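PDB 7E6I: glucose-6-phosphate 1-dehydrogenase, which catalyses the NADP-dependent oxidation of glucose 6-phosphate to 6-phosphogluconolactone, the first and rate-limiting step of the oxidative pentose phosphate pathway. Local coordinates for residues E177-D182 / R420-G425; Q147-E152 / P171-D176. One frame throughout, in Å; residues are numbered along the deposited sequence.

Contact 1 of 2, residues E177-D182 / R420-G425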
loop_
_atom_site.group_PDB
_atom_site.type_symbol
_atom_site.label_atom_id
_atom_site.label_comp_id
_atom_site.label_asym_id
_atom_site.label_seq_id
_atom_site.Cartn_x
_atom_site.Cartn_y
_atom_site.Cartn_z
ATOM N N GLU A 177 16.612 4.838 10.041
ATOM C CA GLU A 177 16.320 6.165 9.514
ATOM C C GLU A 177 15.447 6.140 8.262
ATOM O O GLU A 177 14.873 7.178 7.898
ATOM C CB GLU A 177 17.631 6.892 9.193
ATOM C CG GLU A 177 18.602 6.964 10.373
ATOM C CD GLU A 177 20.036 7.264 9.949
ATOM O OE1 GLU A 177 20.629 8.214 10.512
ATOM O OE2 GLU A 177 20.567 6.548 9.062
ATOM N N LEU A 178 15.340 4.985 7.601
ATOM C CA LEU A 178 14.612 4.828 6.347
ATOM C C LEU A 178 13.156 4.447 6.605
ATOM O O LEU A 178 12.873 3.539 7.393
ATOM C CB LEU A 178 15.290 3.744 5.512
ATOM C CG LEU A 178 15.961 4.110 4.197
ATOM C CD1 LEU A 178 16.092 5.624 4.038
ATOM C CD2 LEU A 178 17.296 3.397 4.099
ATOM N N PHE A 179 12.230 5.122 5.932
ATOM C CA PHE A 179 10.806 4.799 6.056
ATOM C C PHE A 179 10.241 4.599 4.651
ATOM O O PHE A 179 9.820 5.563 4.001
ATOM C CB PHE A 179 10.068 5.880 6.813
ATOM C CG PHE A 179 10.326 5.870 8.297
ATOM C CD1 PHE A 179 11.532 6.333 8.807
ATOM C CD2 PHE A 179 9.364 5.380 9.184
ATOM C CE1 PHE A 179 11.768 6.322 10.172
ATOM C CE2 PHE A 179 9.590 5.362 10.545
ATOM C CZ PHE A 179 10.791 5.839 11.046
ATOM N N ARG A 180 10.242 3.345 4.188
ATOM C CA ARG A 180 9.776 2.997 2.850
ATOM C C ARG A 180 8.273 2.777 2.870
ATOM O O ARG A 180 7.764 1.945 3.623
ATOM C CB ARG A 180 10.467 1.735 2.333
ATOM C CG ARG A 180 11.949 1.863 2.033
ATOM C CD ARG A 180 12.470 0.558 1.439
ATOM N NE ARG A 180 13.916 0.406 1.557
ATOM C CZ ARG A 180 14.554 0.102 2.688
ATOM N NH1 ARG A 180 13.874 -0.090 3.804
ATOM N NH2 ARG A 180 15.879 -0.024 2.703
ATOM N N ILE A 181 7.575 3.486 2.009
ATOM C CA ILE A 181 6.126 3.532 2.030
ATOM C C ILE A 181 5.555 2.592 0.978
ATOM O O ILE A 181 5.936 2.646 -0.204
ATOM C CB ILE A 181 5.618 4.963 1.812
ATOM C CG1 ILE A 181 5.678 5.739 3.126
ATOM C CG2 ILE A 181 4.186 4.944 1.242
ATOM C CD1 ILE A 181 5.006 7.096 3.041
ATOM N N ASP A 182 4.655 1.713 1.431
ATOM C CA ASP A 182 3.582 1.125 0.632
ATOM C C ASP A 182 2.297 1.681 1.235
ATOM O O ASP A 182 1.979 1.392 2.395
ATOM C CB ASP A 182 3.642 -0.400 0.700
ATOM C CG ASP A 182 2.608 -1.081 -0.189
ATOM O OD1 ASP A 182 1.415 -0.674 -0.170
ATOM O OD2 ASP A 182 2.996 -2.046 -0.894
ATOM N N ARG A 420 2.365 10.511 10.317
ATOM C CA ARG A 420 2.280 10.408 11.767
ATOM C C ARG A 420 3.200 9.319 12.307
ATOM O O ARG A 420 4.022 9.571 13.200
ATOM C CB ARG A 420 0.841 10.134 12.183
ATOM C CG ARG A 420 0.679 10.042 13.687
ATOM C CD ARG A 420 0.714 11.424 14.266
ATOM N NE ARG A 420 1.105 11.497 15.676
ATOM C CZ ARG A 420 0.435 10.954 16.689
ATOM N NH1 ARG A 420 -0.681 10.254 16.480
ATOM N NH2 ARG A 420 0.893 11.111 17.923
ATOM N N ASP A 421 3.081 8.098 11.762
ATOM C CA ASP A 421 3.878 6.980 12.264
ATOM C C ASP A 421 5.369 7.260 12.138
ATOM O O ASP A 421 6.162 6.895 13.023
ATOM C CB ASP A 421 3.527 5.699 11.514
ATOM C CG ASP A 421 2.192 5.124 11.925
ATOM O OD1 ASP A 421 1.519 5.730 12.791
ATOM O OD2 ASP A 421 1.812 4.062 11.371
ATOM N N ALA A 422 5.771 7.888 11.027
ATOM C CA ALA A 422 7.164 8.278 10.845
ATOM C C ALA A 422 7.592 9.288 11.909
ATOM O O ALA A 422 8.665 9.156 12.512
ATOM C CB ALA A 422 7.362 8.840 9.438
ATOM N N LEU A 423 6.755 10.305 12.158
ATOM C CA LEU A 423 7.085 11.285 13.189
ATOM C C LEU A 423 7.301 10.593 14.527
ATOM O O LEU A 423 8.224 10.940 15.271
ATOM C CB LEU A 423 5.989 12.354 13.285
ATOM C CG LEU A 423 5.859 13.286 12.071
ATOM C CD1 LEU A 423 4.661 14.211 12.168
ATOM C CD2 LEU A 423 7.111 14.102 11.904
ATOM N N LEU A 424 6.500 9.564 14.818
ATOM C CA LEU A 424 6.653 8.799 16.050
ATOM C C LEU A 424 7.753 7.746 15.975
ATOM O O LEU A 424 8.018 7.091 16.983
ATOM C CB LEU A 424 5.330 8.132 16.432
ATOM C CG LEU A 424 4.094 9.034 16.510
ATOM C CD1 LEU A 424 2.825 8.205 16.463
ATOM C CD2 LEU A 424 4.121 9.893 17.749
ATOM N N GLY A 425 8.414 7.575 14.832
ATOM C CA GLY A 425 9.495 6.605 14.743
ATOM C C GLY A 425 9.085 5.141 14.661
ATOM O O GLY A 425 9.928 4.261 14.880
#
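F179 meets A422 and G425 across this contact, joining the edge strand of the dinucleotide-binding sheet to the end of a C-terminal-domain helix. The meeting is apolar and small. In the first segment, E177 comes just ahead of the strand. Its carbonyl O lies in the plane of the F179 ring, at the edge, 3.6 Å from F179 CD1. L178 follows and turns its side chain to the other face of the sheet. F179 then points at the helix. Its CG is anti to the carbonyl carbon and beside the backbone N (chi1 -75°), which carries the far side of the ring to the helix backbone. A422 CB sits over one face of the ring, 4.0 Å from F179 CD2. The main chain comes closer still, with A422 CA 3.8 Å from F179 CE2. G425 CA approaches the ring obliquely and lies 4.0 Å from F179 CZ. G425 ends the helix in a Schellman motif. Its phi is positive (76°), and its N bonds to A422 O at 2.8 Å. This turn sets G425 CA beside F179 CZ. After F179, the strand runs through R180 and I181 to D182. D182 OD1 accepts a hydrogen bond from H245, the probable proton acceptor, so this strand leads directly into the substrate site. Around the ring, H427 stacks on F179 and F430 meets it edge-to-face. Strand 178-181 is the outermost strand of the six-stranded parallel sheet, beside strand 146-152. The end of helix 414-423 lies over both strands, with A422 also touching I150.

Contact 2 of 2, residues Q147-E152 / P171-D176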
loop_
_atom_site.group_PDB
_atom_site.type_symbol
_atom_site.label_atom_id
_atom_site.label_comp_id
_atom_site.label_asym_id
_atom_site.label_seq_id
_atom_site.Cartn_x
_atom_site.Cartn_y
_atom_site.Cartn_z
ATOM N N GLN A 147 17.609 12.149 12.164
ATOM C CA GLN A 147 16.980 12.425 10.879
ATOM C C GLN A 147 16.336 11.156 10.334
ATOM O O GLN A 147 16.873 10.053 10.492
ATOM C CB GLN A 147 17.985 12.971 9.849
ATOM C CG GLN A 147 19.297 12.228 9.838
ATOM C CD GLN A 147 20.363 12.960 10.653
ATOM O OE1 GLN A 147 20.549 14.166 10.500
ATOM N NE2 GLN A 147 21.044 12.235 11.541
ATOM N N ARG A 148 15.188 11.323 9.688
ATOM C CA ARG A 148 14.445 10.232 9.083
ATOM C C ARG A 148 14.072 10.627 7.663
ATOM O O ARG A 148 13.659 11.764 7.418
ATOM C CB ARG A 148 13.183 9.914 9.894
ATOM C CG ARG A 148 13.464 9.320 11.262
ATOM C CD ARG A 148 12.213 9.266 12.133
ATOM N NE ARG A 148 12.537 8.851 13.495
ATOM C CZ ARG A 148 11.842 9.198 14.574
ATOM N NH1 ARG A 148 10.766 9.973 14.465
ATOM N NH2 ARG A 148 12.230 8.766 15.768
ATOM N N VAL A 149 14.220 9.708 6.716
ATOM C CA VAL A 149 13.834 9.998 5.342
ATOM C C VAL A 149 12.754 9.010 4.909
ATOM O O VAL A 149 12.857 7.807 5.163
ATOM C CB VAL A 149 15.042 10.008 4.381
ATOM C CG1 VAL A 149 16.296 9.425 5.031
ATOM C CG2 VAL A 149 14.710 9.322 3.058
ATOM N N ILE A 150 11.702 9.541 4.292
ATOM C CA ILE A 150 10.616 8.758 3.729
ATOM C C ILE A 150 10.826 8.658 2.227
ATOM O O ILE A 150 11.017 9.676 1.550
ATOM C CB ILE A 150 9.255 9.399 4.039
ATOM C CG1 ILE A 150 8.959 9.355 5.532
ATOM C CG2 ILE A 150 8.158 8.702 3.271
ATOM C CD1 ILE A 150 7.896 10.345 5.940
ATOM N N VAL A 151 10.794 7.433 1.704
ATOM C CA VAL A 151 10.699 7.196 0.274
ATOM C C VAL A 151 9.539 6.249 0.027
ATOM O O VAL A 151 9.155 5.449 0.886
ATOM C CB VAL A 151 11.998 6.630 -0.341
ATOM C CG1 VAL A 151 12.932 7.770 -0.717
ATOM C CG2 VAL A 151 12.671 5.661 0.607
ATOM N N GLU A 152 8.994 6.342 -1.178
ATOM C CA GLU A 152 7.769 5.660 -1.550
ATOM C C GLU A 152 8.045 4.698 -2.699
ATOM O O GLU A 152 8.927 4.940 -3.527
ATOM C CB GLU A 152 6.711 6.683 -1.952
ATOM C CG GLU A 152 5.343 6.107 -2.160
ATOM C CD GLU A 152 4.269 7.171 -2.174
ATOM O OE1 GLU A 152 4.551 8.348 -1.781
ATOM O OE2 GLU A 152 3.138 6.807 -2.580
ATOM N N PRO A 171 24.665 2.354 2.521
ATOM C CA PRO A 171 25.742 3.119 3.171
ATOM C C PRO A 171 25.346 4.534 3.515
ATOM O O PRO A 171 26.079 5.205 4.248
ATOM C CB PRO A 171 26.871 3.097 2.135
ATOM C CG PRO A 171 26.557 1.928 1.257
ATOM C CD PRO A 171 25.060 1.941 1.162
ATOM N N LEU A 172 24.213 5.017 3.023
ATOM C CA LEU A 172 23.795 6.376 3.311
ATOM C C LEU A 172 22.870 6.461 4.510
ATOM O O LEU A 172 23.081 7.309 5.378
ATOM C CB LEU A 172 23.109 6.996 2.085
ATOM C CG LEU A 172 23.849 6.785 0.763
ATOM C CD1 LEU A 172 23.096 7.369 -0.435
ATOM C CD2 LEU A 172 25.233 7.396 0.882
ATOM N N PHE A 173 21.845 5.610 4.571
ATOM C CA PHE A 173 20.861 5.661 5.642
ATOM C C PHE A 173 20.526 4.250 6.092
ATOM O O PHE A 173 20.263 3.377 5.261
ATOM C CB PHE A 173 19.600 6.389 5.187
ATOM C CG PHE A 173 19.793 7.851 5.031
ATOM C CD1 PHE A 173 19.881 8.673 6.153
ATOM C CD2 PHE A 173 19.926 8.412 3.767
ATOM C CE1 PHE A 173 20.069 10.034 6.025
ATOM C CE2 PHE A 173 20.123 9.784 3.622
ATOM C CZ PHE A 173 20.194 10.598 4.749
ATOM N N SER A 174 20.540 4.035 7.402
ATOM C CA SER A 174 20.223 2.735 7.968
ATOM C C SER A 174 18.716 2.474 7.945
ATOM O O SER A 174 17.895 3.372 7.724
ATOM C CB SER A 174 20.723 2.664 9.396
ATOM O OG SER A 174 19.923 3.525 10.180
ATOM N N GLU A 175 18.359 1.212 8.205
ATOM C CA GLU A 175 16.956 0.834 8.283
ATOM C C GLU A 175 16.215 1.658 9.323
ATOM O O GLU A 175 15.028 1.954 9.147
ATOM C CB GLU A 175 16.834 -0.663 8.583
ATOM C CG GLU A 175 17.256 -1.550 7.414
ATOM C CD GLU A 175 16.479 -1.244 6.134
ATOM O OE1 GLU A 175 15.223 -1.279 6.172
ATOM O OE2 GLU A 175 17.120 -0.967 5.090
ATOM N N ASP A 176 16.904 2.079 10.386
ATOM C CA ASP A 176 16.253 2.855 11.440
ATOM C C ASP A 176 15.859 4.251 10.977
ATOM O O ASP A 176 14.865 4.799 11.470
ATOM C CB ASP A 176 17.161 2.941 12.659
ATOM C CG ASP A 176 16.936 1.791 13.617
ATOM O OD1 ASP A 176 15.772 1.584 14.056
ATOM O OD2 ASP A 176 17.919 1.084 13.926
#
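The ring of F173 takes a methyl of V149 over the centre of one face. V149 CG1 stands 3.7 Å from the ring centroid and only 6° off the ring normal, a clear CH-pi contact. This is packing within a beta-alpha-beta crossover of the Rossmann-type domain. Strand 146-152 leads to helix 159-169, and loop 171-176 returns the chain to strand 178-181. The two side chains cross at about a right angle. The F173 CG is anti to its carbonyl carbon (chi1 -72°), and its CB already points at the strand, which brings the ring face onto the valine. Q147 comes from another direction. Its CG lies near the ring plane at the edge, 4.5 Å from F173 CE1, while its amide NE2 bonds to T142 O. C133 of helix 126-139, Y141 and L178 also touch F173, so the ring plugs the returning loop into the buried layer between sheet and helix. With an alanine here, V149 CG1 would probably lose its aromatic face and a gap would open between loop and strand. Beyond F173 the loop turns towards the next strand. S174 N bonds to E177 OE2. Within the loop, D176 N makes a weak hydrogen bond to S174 OG, 3.4 Å long and bent to 127° at the hydrogen.

The contact centres lie about 9 Å apart, and each has one segment on neighbouring strands, 146-152 and 178-181, of one parallel sheet. Along the chain, contact 2 closes before contact 1 opens. Strand 178-181 follows loop 171-176. I181 N probably bonds to V151 O (2.8 Å), and a salt bridge joins R180 NH2 to E175 OE2 (2.9 Å). The contacts use opposite faces of the sheet. V149 faces the crossover layer of contact 2, while R148 and I150 face the helix end of contact 1. Contact 2 packs the dinucleotide-binding domain internally. Contact 1 ties its edge strand to the C-terminal domain, close to where the chain, on leaving that strand, reaches the glucose 6-phosphate pocket.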